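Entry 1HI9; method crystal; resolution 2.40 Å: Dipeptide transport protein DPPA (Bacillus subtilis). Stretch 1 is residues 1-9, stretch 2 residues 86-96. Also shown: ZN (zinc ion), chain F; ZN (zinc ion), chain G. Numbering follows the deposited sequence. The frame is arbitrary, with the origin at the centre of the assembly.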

# COMPACT_ATOMS: atom_id res chain seq x y z
N MET A 1 50.09 19.40 7.45
CA MET A 1 50.05 18.12 6.68
C MET A 1 48.60 17.74 6.38
O MET A 1 47.73 17.86 7.24
N LYS A 2 48.35 17.31 5.15
CA LYS A 2 47.00 16.91 4.74
C LYS A 2 46.73 15.44 5.01
O LYS A 2 47.52 14.56 4.66
N LEU A 3 45.59 15.17 5.65
CA LEU A 3 45.20 13.81 5.96
C LEU A 3 43.89 13.47 5.24
O LEU A 3 42.94 14.26 5.24
N TYR A 4 43.86 12.31 4.60
CA TYR A 4 42.68 11.85 3.87
C TYR A 4 41.91 10.81 4.68
O TYR A 4 42.50 9.88 5.23
N MET A 5 40.59 10.97 4.74
CA MET A 5 39.75 10.04 5.48
C MET A 5 38.64 9.43 4.64
O MET A 5 37.89 10.13 3.96
N SER A 6 38.54 8.10 4.68
CA SER A 6 37.50 7.38 3.97
C SER A 6 36.68 6.76 5.07
O SER A 6 37.19 5.95 5.85
N VAL A 7 35.40 7.13 5.15
CA VAL A 7 34.54 6.59 6.19
C VAL A 7 33.40 5.72 5.69
O VAL A 7 32.52 6.18 4.96
N ASP A 8 33.43 4.45 6.09
CA ASP A 8 32.39 3.49 5.73
C ASP A 8 31.48 3.37 6.96
O ASP A 8 31.74 4.01 7.98
N MET A 9 30.44 2.55 6.88
CA MET A 9 29.52 2.41 8.01
C MET A 9 29.48 1.08 8.76
O MET A 9 29.36 1.07 9.98
N SER A 86 34.77 6.76 -6.28
CA SER A 86 33.97 6.26 -5.17
C SER A 86 34.55 6.46 -3.77
O SER A 86 34.66 7.59 -3.30
N MET A 87 34.91 5.35 -3.12
CA MET A 87 35.47 5.38 -1.77
C MET A 87 36.78 6.15 -1.59
O MET A 87 37.12 6.54 -0.47
N VAL A 88 37.53 6.36 -2.67
CA VAL A 88 38.78 7.10 -2.56
C VAL A 88 38.78 8.42 -3.35
O VAL A 88 39.83 8.95 -3.69
N GLU A 89 37.59 8.93 -3.62
CA GLU A 89 37.43 10.19 -4.33
C GLU A 89 38.11 11.32 -3.54
O GLU A 89 37.93 11.44 -2.33
N GLY A 90 38.90 12.13 -4.24
CA GLY A 90 39.57 13.24 -3.60
C GLY A 90 40.97 12.94 -3.10
O GLY A 90 41.68 13.84 -2.65
N LEU A 91 41.39 11.69 -3.17
CA LEU A 91 42.71 11.29 -2.71
C LEU A 91 43.76 11.45 -3.83
O LEU A 91 43.63 10.83 -4.88
N ASP A 92 44.77 12.28 -3.60
CA ASP A 92 45.85 12.49 -4.57
C ASP A 92 47.21 12.40 -3.87
O ASP A 92 47.27 12.08 -2.68
N ASP A 93 48.28 12.69 -4.59
CA ASP A 93 49.63 12.61 -4.03
C ASP A 93 50.02 13.75 -3.09
O ASP A 93 51.15 13.80 -2.61
N THR A 94 49.10 14.65 -2.82
CA THR A 94 49.39 15.77 -1.94
C THR A 94 49.04 15.46 -0.48
O THR A 94 49.16 16.32 0.38
N PHE A 95 48.60 14.23 -0.22
CA PHE A 95 48.25 13.84 1.14
C PHE A 95 49.39 13.09 1.83
O PHE A 95 50.08 12.27 1.22
N ARG A 96 49.57 13.39 3.11
CA ARG A 96 50.60 12.78 3.93
C ARG A 96 50.23 11.34 4.25
O ARG A 96 51.10 10.48 4.39

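Asp8 carries the strongest polar contacts, those to the two zinc ions. Its OD2 lies 2.0 Å from ZN of chain F, and its OD1 lies 2.3 Å from ZN of chain G, so one carboxylate bridges both metals. Water 1 also joins them: its O is 2.1 Å from ZN of chain F and 2.5 Å from ZN of chain G. Each ion takes two further ligand atoms from elsewhere in the structure. Chi1 of Asp8 is -149°, between wells. Its CA-to-CB bond points sideways, but the carboxylate comes nearer to stretch 2, where OD2 is 3.6 Å from Met87 CE. Met87 reaches that point in an m, t, p conformation. A weak hydrogen bond from Met9 N to Asp8 OD1 spans 3.0 Å.

Three hydrogen bonds link the stretches. Tyr4 OH donates to Glu89 O at 2.7 Å. Tyr4 points toward stretch 2 with chi1 t, which carries its hydroxyl to the backbone of the Val88 to Leu91 turn. This type II turn is closed by Leu91 N bonding to Val88 O at 3.2 Å. Lys2 NZ donates to Thr94 OG1 at 2.8 Å. Thr94 OG1 in turn donates to Asp92 OD1 at 2.5 Å, so lysine, threonine and aspartate form a short chain of polar contacts. Asp92 OD1 also accepts from Thr94 N at 2.8 Å, within the type I turn from Asp92 to Phe95. The third bond is between backbones: Arg96 N donates to Lys2 O at 2.8 Å.

Strand 2-7 alternates its side chains. Lys2, Tyr4 and Ser6 point toward stretch 2; Leu3, Met5 and Val7 point away. Ser6 has chi1 t, and its OG lies 3.1 Å from Met87 O. The hydroxyl of Ser6 is hydrogen-bonded elsewhere in the structure.

The packing centres on Phe95, chi1 m, whose ring sits between Lys2 and Tyr4. Lys2 adopts m, t, p, t and lays its chain over one face. Its CE is 4.0 Å from the centroid of the Phe95 ring, a CH-pi contact. Its NZ is 4.5 Å from the same centroid, an off-centre cation-pi contact. Tyr4 meets the opposite face edge-on, with ring centroids 5.7 Å apart and planes at 82°. Tyr4 CB also packs 3.6 Å from Phe95 CD2.

Leu91 covers one face of the Tyr4 ring. It points toward stretch 1 with both chi angles t. Its CB is 3.8 Å from the centroid of the Tyr4 ring, nearly along the normal, and its CG is 3.7 Å from Tyr4 CD2. Gly90 C approaches Tyr4 CE1 to 3.8 Å. The backbone angles of Gly90 favour glycine, since a CB would be jammed against the preceding carbonyl O.

At the outer end, Met1 CE touches Arg96 CG at 3.4 Å. Met1 is p, t, m; Arg96 starts toward stretch 1 with chi1 t, but its end leads away.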

# COMPACT_ATOMS: atom_id res chain seq x y z
CB MET A 1 50.74 17.01 7.49
CG MET A 1 50.16 16.75 8.87
SD MET A 1 51.19 15.69 9.94
CE MET A 1 50.72 14.05 9.37
CB LYS A 2 46.80 17.19 3.24
CG LYS A 2 46.83 18.66 2.88
CD LYS A 2 46.84 18.87 1.37
CE LYS A 2 45.53 18.48 0.72
NZ LYS A 2 45.57 18.78 -0.73
CB LEU A 3 45.05 13.66 7.48
CG LEU A 3 44.76 12.29 8.11
CD1 LEU A 3 43.29 12.03 8.08
CD2 LEU A 3 45.53 11.19 7.40
CB TYR A 4 43.07 11.20 2.55
CG TYR A 4 41.87 10.75 1.73
CD1 TYR A 4 41.15 11.67 0.95
CD2 TYR A 4 41.45 9.42 1.75
CE1 TYR A 4 40.04 11.27 0.21
CE2 TYR A 4 40.34 9.01 1.00
CZ TYR A 4 39.64 9.94 0.24
OH TYR A 4 38.57 9.54 -0.53
CB MET A 5 39.12 10.73 6.69
CG MET A 5 39.97 10.69 7.94
SD MET A 5 39.15 11.45 9.37
CE MET A 5 37.82 10.30 9.66
CB SER A 6 38.10 6.29 3.08
OG SER A 6 37.07 5.52 2.48
CB VAL A 7 33.92 7.73 7.05
CG1 VAL A 7 33.28 7.14 8.30
CG2 VAL A 7 34.99 8.75 7.42
CB ASP A 8 33.01 2.13 5.40
CG ASP A 8 32.21 1.36 4.37
OD1 ASP A 8 31.10 1.79 4.02
OD2 ASP A 8 32.70 0.31 3.90
CB MET A 9 28.09 2.70 7.56
CG MET A 9 27.54 4.02 8.04
SD MET A 9 25.80 4.15 7.72
CE MET A 9 25.19 4.50 9.33
CB SER A 86 33.68 4.76 -5.41
OG SER A 86 32.76 4.22 -4.48
CB MET A 87 35.63 3.95 -1.25
CG MET A 87 34.33 3.18 -1.22
SD MET A 87 34.47 1.56 -0.43
CE MET A 87 34.44 2.00 1.28
CB VAL A 88 40.02 6.23 -2.97
CG1 VAL A 88 40.33 5.24 -1.86
CG2 VAL A 88 39.74 5.49 -4.27
CB GLU A 89 35.95 10.53 -4.50
CG GLU A 89 35.73 11.87 -5.15
CD GLU A 89 36.24 11.90 -6.58
OE1 GLU A 89 36.59 13.00 -7.07
OE2 GLU A 89 36.28 10.82 -7.22
CB LEU A 91 42.68 9.83 -2.24
CG LEU A 91 43.70 9.36 -1.20
CD1 LEU A 91 43.54 7.87 -0.95
CD2 LEU A 91 45.11 9.66 -1.67
CB ASP A 92 45.71 13.85 -5.27
CG ASP A 92 45.72 15.01 -4.30
OD1 ASP A 92 46.36 14.89 -3.23
OD2 ASP A 92 45.10 16.05 -4.61
CB ASP A 93 50.67 12.50 -5.17
CG ASP A 93 50.76 13.76 -6.01
OD1 ASP A 93 51.48 13.73 -7.04
OD2 ASP A 93 50.14 14.79 -5.65
CB THR A 94 48.61 17.03 -2.36
OG1 THR A 94 47.24 16.90 -1.96
CG2 THR A 94 48.68 17.20 -3.87
CB PHE A 95 46.97 13.00 1.15
CG PHE A 95 45.72 13.79 0.91
CD1 PHE A 95 45.32 14.11 -0.39
CD2 PHE A 95 44.96 14.25 1.97
CE1 PHE A 95 44.18 14.88 -0.63
CE2 PHE A 95 43.81 15.03 1.75
CZ PHE A 95 43.43 15.34 0.44
CB ARG A 96 50.77 13.60 5.23
CG ARG A 96 51.74 13.04 6.29
CD ARG A 96 53.24 13.15 5.96
NE ARG A 96 53.72 11.99 5.25
CZ ARG A 96 54.54 11.02 5.66
NH1 ARG A 96 54.78 10.07 4.78
NH2 ARG A 96 55.14 10.99 6.84
ZN ZN F . 32.17 -1.24 2.73
ZN ZN G . 29.50 0.26 3.44
O HOH W 1 30.52 -0.96 1.45